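Long-range contacts in P43 (Trichuris muris, PDB 6QIX), which is the major protein secreted by this whipworm parasite, tethers to matrix and inhibits the function of interleukin-13: residues Trp36-His41 / His68-Pro73; Met62-Gly67 / Thr110-Pro115; Leu117-Ala122 / Cys157-Gly162. One frame throughout, in Å; residues are numbered along the deposited sequence. Where two conformers were deposited one is given.

Contact 2 lies between the other two in distance: its centre is about 11 Å from that of contact 1 and about 10 Å from that of contact 3. Contacts 1 and 2 touch directly: L64 CD1 packs on K69 O at 3.5 Å, and P112 CB meets H68 CE1. Their segments alternate along the chain. Contacts 2 and 3 share polar bonds. K113 NZ forms a salt bridge with E159 OE2 at 2.9 Å, and Y121 OH bonds to P112 O. Contacts 1 and 3 do not touch; their nearest atoms are about 7 Å apart. Bound acetate, probably from the crystallisation liquor, is found about 4 Å from the side chains of Y37, L64 and Y121.

Contact 1. Residues Trp36-His41 / His68-Pro73; sequences WYPPQH and HKTPPP
W36 and P73 lie opposite each other with their CA atoms 6.3 Å apart, and P38 lies opposite T70, so the 36-38 and 70-73 chains run in opposite directions. W36 carries the contact. Its CG is anti to the backbone N (chi1 -163°), which sets CG on the side of the proline-rich chain. At the ring edge, NE1 donates a hydrogen bond of 2.6 Å to P71 O. The bond is fairly straight, with an N-H...O angle of 157°. It lies in the carbonyl plane and close to the indole plane.

P73 covers one face of the same ring. Its CA sits 3.6 Å from the centroid of the six-membered ring, 13° off the normal, in a CH-pi contact. The pyrrolidine carbons extend over the five-membered ring, where P73 CD lies 3.8 Å from W36 CD1. The opposite indole face is covered by Y37 CD2. The indole is therefore sandwiched and also fixed at its edge. The Y37 hydroxyl turns elsewhere and bonds to K155. The CB of T70 points toward the other chain, but OG1 comes only within 4.4 Å of Y37 O.

P38 follows a cis peptide bond and is the N-cap of helix 39-49. The 70-73 chain is extended, close to polyproline II. The tryptophan N-H bonded to a carbonyl, with a proline on the ring face, recalls the way SH3 domains grip polyproline II ligands, though both partners belong to one chain and no such domain is implied. Here it joins the start of a helix to a loop of the same protein.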
# COMPACT_ATOMS: atom_id res chain seq x y z
N TRP A 36 -3.51 3.33 -19.50
CA TRP A 36 -2.75 4.40 -18.88
C TRP A 36 -3.58 5.11 -17.82
O TRP A 36 -4.76 4.83 -17.62
CB TRP A 36 -2.23 5.40 -19.95
CG TRP A 36 -1.11 6.27 -19.46
CD1 TRP A 36 -1.09 7.64 -19.43
CD2 TRP A 36 0.12 5.83 -18.89
NE1 TRP A 36 0.11 8.08 -18.88
CE2 TRP A 36 0.86 6.99 -18.54
CE3 TRP A 36 0.68 4.58 -18.65
CZ2 TRP A 36 2.10 6.92 -17.93
CZ3 TRP A 36 1.94 4.53 -18.08
CH2 TRP A 36 2.64 5.69 -17.73
N TYR A 37 -2.94 6.05 -17.15
CA TYR A 37 -3.51 6.79 -16.03
C TYR A 37 -4.34 7.95 -16.55
O TYR A 37 -4.29 8.26 -17.74
CB TYR A 37 -2.37 7.26 -15.14
CG TYR A 37 -1.62 6.08 -14.54
CD1 TYR A 37 -2.07 5.47 -13.37
CD2 TYR A 37 -0.49 5.55 -15.17
CE1 TYR A 37 -1.43 4.40 -12.84
CE2 TYR A 37 0.17 4.47 -14.64
CZ TYR A 37 -0.31 3.89 -13.47
OH TYR A 37 0.33 2.80 -12.92
N PRO A 38 -5.09 8.63 -15.69
CA PRO A 38 -5.15 8.51 -14.23
C PRO A 38 -5.76 7.21 -13.66
O PRO A 38 -6.39 6.45 -14.41
CB PRO A 38 -6.02 9.71 -13.81
CG PRO A 38 -6.72 10.17 -15.07
CD PRO A 38 -5.90 9.74 -16.22
N PRO A 39 -5.56 6.99 -12.35
CA PRO A 39 -6.01 5.72 -11.74
C PRO A 39 -7.47 5.40 -12.01
O PRO A 39 -7.82 4.26 -12.35
CB PRO A 39 -5.76 5.96 -10.23
CG PRO A 39 -4.59 6.94 -10.24
CD PRO A 39 -4.84 7.86 -11.40
N GLN A 40 -8.35 6.39 -11.86
CA GLN A 40 -9.77 6.14 -12.12
C GLN A 40 -9.99 5.61 -13.53
O GLN A 40 -10.76 4.67 -13.75
CB GLN A 40 -10.59 7.41 -11.88
CG GLN A 40 -12.10 7.19 -12.10
CD GLN A 40 -12.70 6.22 -11.09
OE1 GLN A 40 -12.22 6.11 -9.96
NE2 GLN A 40 -13.77 5.54 -11.48
N HIS A 41 -9.31 6.21 -14.51
CA HIS A 41 -9.47 5.75 -15.89
C HIS A 41 -8.93 4.34 -16.09
O HIS A 41 -9.57 3.51 -16.75
CB HIS A 41 -8.74 6.70 -16.83
CG HIS A 41 -8.82 6.29 -18.26
ND1 HIS A 41 -7.72 5.88 -18.98
CD2 HIS A 41 -9.88 6.23 -19.11
CE1 HIS A 41 -8.09 5.61 -20.23
NE2 HIS A 41 -9.40 5.80 -20.32
N HIS A 68 -0.62 19.01 -11.35
CA HIS A 68 0.32 18.27 -12.17
C HIS A 68 -0.43 17.41 -13.17
O HIS A 68 -1.30 16.62 -12.79
CB HIS A 68 1.25 17.43 -11.30
CG HIS A 68 2.31 18.23 -10.61
ND1 HIS A 68 3.53 18.52 -11.20
CD2 HIS A 68 2.33 18.82 -9.39
CE1 HIS A 68 4.26 19.23 -10.35
NE2 HIS A 68 3.55 19.43 -9.25
N LYS A 69 -0.08 17.58 -14.44
CA LYS A 69 -0.64 16.81 -15.53
C LYS A 69 -0.02 15.42 -15.56
O LYS A 69 1.13 15.23 -15.19
CB LYS A 69 -0.38 17.52 -16.86
CG LYS A 69 -0.84 19.00 -16.87
CD LYS A 69 -0.10 19.85 -17.92
CE LYS A 69 -0.38 21.35 -17.74
NZ LYS A 69 -0.40 22.11 -19.04
N THR A 70 -0.81 14.44 -15.96
CA THR A 70 -0.27 13.10 -16.07
C THR A 70 0.45 12.97 -17.41
O THR A 70 -0.12 13.30 -18.45
CB THR A 70 -1.33 12.02 -15.96
OG1 THR A 70 -2.14 12.01 -17.13
CG2 THR A 70 -2.20 12.27 -14.78
N PRO A 71 1.70 12.53 -17.42
CA PRO A 71 2.44 12.48 -18.70
C PRO A 71 1.91 11.36 -19.57
O PRO A 71 1.19 10.49 -19.08
CB PRO A 71 3.88 12.23 -18.27
CG PRO A 71 3.76 11.53 -16.97
CD PRO A 71 2.54 12.11 -16.29
N PRO A 72 2.28 11.33 -20.84
CA PRO A 72 1.80 10.26 -21.74
C PRO A 72 2.45 8.93 -21.41
O PRO A 72 3.46 8.91 -20.71
CB PRO A 72 2.21 10.76 -23.14
CG PRO A 72 3.26 11.80 -22.90
CD PRO A 72 3.03 12.39 -21.55
N PRO A 73 1.89 7.82 -21.91
CA PRO A 73 2.48 6.50 -21.65
C PRO A 73 3.99 6.50 -21.76
O PRO A 73 4.56 6.99 -22.74
CB PRO A 73 1.81 5.61 -22.71
CG PRO A 73 0.46 6.19 -22.90
CD PRO A 73 0.69 7.72 -22.77

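Contact 2. Residues Met62-Gly67 / Thr110-Pro115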
# COMPACT_ATOMS: atom_id res chain seq x y z
N MET A 62 -5.23 8.51 -5.09
CA MET A 62 -3.81 8.43 -5.39
C MET A 62 -3.53 9.18 -6.68
O MET A 62 -2.89 8.67 -7.61
CB MET A 62 -3.35 6.97 -5.46
CG MET A 62 -4.31 6.02 -6.13
SD MET A 62 -3.47 4.57 -6.82
CE MET A 62 -2.15 4.34 -5.63
N ASP A 63 -4.00 10.42 -6.76
CA ASP A 63 -3.73 11.27 -7.91
C ASP A 63 -2.41 12.00 -7.71
O ASP A 63 -1.82 12.01 -6.62
CB ASP A 63 -4.89 12.24 -8.12
CG ASP A 63 -6.16 11.54 -8.58
OD1 ASP A 63 -6.05 10.44 -9.17
OD2 ASP A 63 -7.26 12.09 -8.37
N LEU A 64 -1.91 12.59 -8.81
CA LEU A 64 -0.73 13.42 -8.73
C LEU A 64 -1.04 14.70 -7.95
O LEU A 64 -2.20 15.15 -7.91
CB LEU A 64 -0.22 13.75 -10.12
CG LEU A 64 0.17 12.61 -11.04
CD1 LEU A 64 0.70 13.21 -12.38
CD2 LEU A 64 1.24 11.73 -10.37
N PRO A 65 -0.03 15.31 -7.33
CA PRO A 65 -0.30 16.50 -6.52
C PRO A 65 -0.93 17.60 -7.35
O PRO A 65 -0.68 17.74 -8.55
CB PRO A 65 1.08 16.90 -5.99
CG PRO A 65 2.09 16.02 -6.68
CD PRO A 65 1.36 14.83 -7.18
N HIS A 66 -1.78 18.39 -6.69
CA HIS A 66 -2.59 19.39 -7.37
C HIS A 66 -1.78 20.16 -8.40
O HIS A 66 -0.67 20.61 -8.13
CB HIS A 66 -3.19 20.36 -6.34
CG HIS A 66 -3.85 21.56 -6.96
ND1 HIS A 66 -3.31 22.83 -6.87
CD2 HIS A 66 -4.98 21.68 -7.68
CE1 HIS A 66 -4.10 23.68 -7.52
NE2 HIS A 66 -5.12 23.01 -8.02
N GLY A 67 -2.35 20.29 -9.58
CA GLY A 67 -1.74 21.07 -10.63
C GLY A 67 -0.85 20.30 -11.58
O GLY A 67 -0.33 20.89 -12.54
N THR A 110 8.81 11.04 -16.45
CA THR A 110 9.15 12.16 -15.58
C THR A 110 7.90 12.54 -14.77
O THR A 110 6.88 12.92 -15.35
CB THR A 110 9.62 13.37 -16.39
OG1 THR A 110 10.80 13.00 -17.14
CG2 THR A 110 9.94 14.51 -15.42
N LEU A 111 8.00 12.44 -13.45
CA LEU A 111 6.88 12.63 -12.54
C LEU A 111 7.26 13.57 -11.40
O LEU A 111 8.43 13.68 -11.05
CB LEU A 111 6.44 11.27 -11.94
CG LEU A 111 5.86 10.29 -12.92
CD1 LEU A 111 5.80 8.87 -12.38
CD2 LEU A 111 4.49 10.79 -13.30
N PRO A 112 6.28 14.28 -10.83
CA PRO A 112 6.59 15.14 -9.67
C PRO A 112 6.88 14.34 -8.42
O PRO A 112 6.38 13.21 -8.24
CB PRO A 112 5.31 15.97 -9.49
CG PRO A 112 4.22 15.04 -9.95
CD PRO A 112 4.84 14.28 -11.16
N LYS A 113 7.66 14.94 -7.53
CA LYS A 113 7.78 14.37 -6.19
C LYS A 113 6.44 14.45 -5.47
O LYS A 113 5.73 15.44 -5.60
CB LYS A 113 8.84 15.11 -5.39
CG LYS A 113 10.22 14.96 -6.01
CD LYS A 113 11.19 16.03 -5.57
CE LYS A 113 11.45 15.94 -4.09
NZ LYS A 113 12.74 16.55 -3.75
N LEU A 114 6.11 13.40 -4.68
CA LEU A 114 4.86 13.38 -3.89
C LEU A 114 5.10 13.99 -2.51
O LEU A 114 6.16 13.76 -1.90
CB LEU A 114 4.35 11.94 -3.72
CG LEU A 114 4.18 11.20 -5.05
CD1 LEU A 114 3.87 9.71 -4.86
CD2 LEU A 114 3.14 11.91 -5.88
N PRO A 115 4.12 14.73 -1.97
CA PRO A 115 4.26 15.27 -0.61
C PRO A 115 4.64 14.18 0.38
O PRO A 115 4.01 13.12 0.43
CB PRO A 115 2.87 15.87 -0.31
CG PRO A 115 2.26 16.15 -1.67
CD PRO A 115 2.89 15.15 -2.65
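P65 is the main projection of this contact, and it packs against P112, L114 and P115. Its CB points toward the 110-115 chain, and the CA atoms of P65 and L114 are 6.6 Å apart. The P65 and P112 rings meet at a slant, with P65 CD 4.0 Å from P112 CG. The L114 side chain stands at about a right angle to P65. Its CG lies anti to the carbonyl carbon, beside the backbone N (chi1 -53°). From there one methyl, CD2, reaches P65 CD at 3.7 Å. P115 meets the ring at another corner, where its CD lies 4.2 Å from P65 CB. Between these side chains P65 CG also rests on the backbone, 3.8 Å from K113 O. The proline ring is thus touched from several directions by carbon atoms and one carbonyl.

L64 adds a looser flank. It does not start out toward the other chain, but its two methyls come nearer. CD1 faces P112 CD at 4.4 Å, and CD2 meets L111 CD2 at 4.5 Å. These are van der Waals contacts between apolar groups. The two segments are joined by packing alone, without hydrogen bonds.

The CB of K113 points away from the 62-67 chain; its ammonium pairs with E159. Y121 touches L64, L111 and L114, which extends the apolar cluster, and its hydroxyl bonds to P112 O. The arrangement is a small proline-leucine cluster. It packs an irregular loop, located between helix 39-49 and strand 79-85, against edge strand 109-112 and the residues that follow it.

Contact 3. Residues Leu117-Ala122 / Cys157-Gly162; sequences LGCGYA and CIEKDG
The Y121 ring meets C157 SG obliquely, neither squarely over a face nor at an edge. The sulfur is 5.2 Å from the ring centroid and 69° off the normal, a sulfur-aromatic contact. It touches Y121 at two atoms, CB and CD2, each at 4.0 Å. The Y121 hydroxyl is held by P112 O.

Beside the ring, two half-cystines pack through their methylenes: C119 CB lies 3.9 Å from C157 CB. C119 SG is anti to the carbonyl carbon (chi1 -63°) and also approaches E159 CB at 4.0 Å. E159 CG is anti to the backbone N, and the chain runs on extended beyond CG to a carboxylate paired with K113. C119 is the centre of an inverse gamma turn, closed by a weak bond from G120 N to G118 O.

The two sulfurs do not bond each other. C119 is joined to C164 and C157 to C166, both on strand 163-168. That strand is the middle one of a three-stranded antiparallel sheet, between strands 109-112 and 155-160. The C119-C164 bond ties the 117-122 loop, which leads from strand 109-112 to helix 126-129, to the middle strand, while its C119 and Y121 side chains pack on edge strand 155-160.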
# COMPACT_ATOMS: atom_id res chain seq x y z
N LEU A 117 6.28 11.69 0.63
CA LEU A 117 6.75 10.39 0.15
C LEU A 117 7.87 10.50 -0.89
O LEU A 117 8.56 9.50 -1.18
CB LEU A 117 5.57 9.60 -0.43
CG LEU A 117 4.77 8.69 0.49
CD1 LEU A 117 4.39 9.27 1.80
CD2 LEU A 117 3.49 8.19 -0.27
N GLY A 118 8.05 11.68 -1.48
CA GLY A 118 9.11 11.82 -2.47
C GLY A 118 8.79 11.00 -3.70
O GLY A 118 7.67 11.01 -4.20
N CYS A 119 9.76 10.23 -4.20
CA CYS A 119 9.49 9.42 -5.39
C CYS A 119 8.86 8.11 -4.92
O CYS A 119 9.48 7.04 -4.90
CB CYS A 119 10.77 9.25 -6.21
SG CYS A 119 11.36 10.90 -6.83
N GLY A 120 7.59 8.21 -4.56
CA GLY A 120 6.92 7.11 -3.88
C GLY A 120 6.03 6.25 -4.75
O GLY A 120 5.23 5.48 -4.22
N TYR A 121 6.17 6.33 -6.07
CA TYR A 121 5.22 5.66 -6.96
C TYR A 121 5.22 4.14 -6.82
O TYR A 121 4.23 3.49 -7.18
CB TYR A 121 5.53 6.06 -8.39
CG TYR A 121 5.29 7.54 -8.57
CD1 TYR A 121 4.02 8.00 -8.83
CD2 TYR A 121 6.31 8.46 -8.41
CE1 TYR A 121 3.75 9.30 -8.99
CE2 TYR A 121 6.05 9.84 -8.60
CZ TYR A 121 4.77 10.25 -8.88
OH TYR A 121 4.46 11.57 -9.04
N ALA A 122 6.28 3.56 -6.29
CA ALA A 122 6.30 2.10 -6.14
C ALA A 122 5.46 1.59 -4.98
O ALA A 122 5.12 0.39 -4.98
CB ALA A 122 7.73 1.59 -5.92
N CYS A 157 11.95 4.21 -9.39
CA CYS A 157 12.14 5.65 -9.55
C CYS A 157 13.42 6.11 -8.89
O CYS A 157 13.78 5.63 -7.81
CB CYS A 157 10.99 6.45 -8.92
SG CYS A 157 9.36 6.05 -9.53
N ILE A 158 14.09 7.08 -9.53
CA ILE A 158 15.18 7.82 -8.91
C ILE A 158 14.81 9.29 -8.97
O ILE A 158 14.01 9.72 -9.81
CB ILE A 158 16.55 7.58 -9.57
CG1 ILE A 158 16.54 8.10 -11.01
CG2 ILE A 158 16.85 6.10 -9.56
CD1 ILE A 158 17.89 8.06 -11.71
N GLU A 159 15.39 10.07 -8.08
CA GLU A 159 15.18 11.52 -8.06
C GLU A 159 16.30 12.22 -8.83
O GLU A 159 17.47 11.93 -8.61
CB GLU A 159 15.15 12.00 -6.62
CG GLU A 159 14.77 13.48 -6.49
CD GLU A 159 14.77 13.97 -5.05
OE1 GLU A 159 14.49 13.14 -4.16
OE2 GLU A 159 15.05 15.18 -4.85
N LYS A 160 15.93 13.13 -9.74
CA LYS A 160 16.89 13.94 -10.47
C LYS A 160 16.36 15.37 -10.54
O LYS A 160 15.28 15.60 -11.07
CB LYS A 160 17.10 13.42 -11.88
CG LYS A 160 17.79 12.04 -11.96
CD LYS A 160 19.15 11.99 -11.24
CE LYS A 160 20.22 11.37 -12.10
NZ LYS A 160 21.58 11.52 -11.51
N ASP A 161 17.13 16.29 -9.97
CA ASP A 161 16.92 17.74 -10.02
C ASP A 161 15.47 18.11 -9.72
O ASP A 161 14.84 18.87 -10.44
CB ASP A 161 17.38 18.31 -11.36
CG ASP A 161 17.48 19.84 -11.33
OD1 ASP A 161 17.79 20.39 -10.25
OD2 ASP A 161 17.24 20.47 -12.38
N GLY A 162 14.95 17.57 -8.62
CA GLY A 162 13.65 17.94 -8.09
C GLY A 162 12.48 17.24 -8.72
O GLY A 162 11.32 17.60 -8.45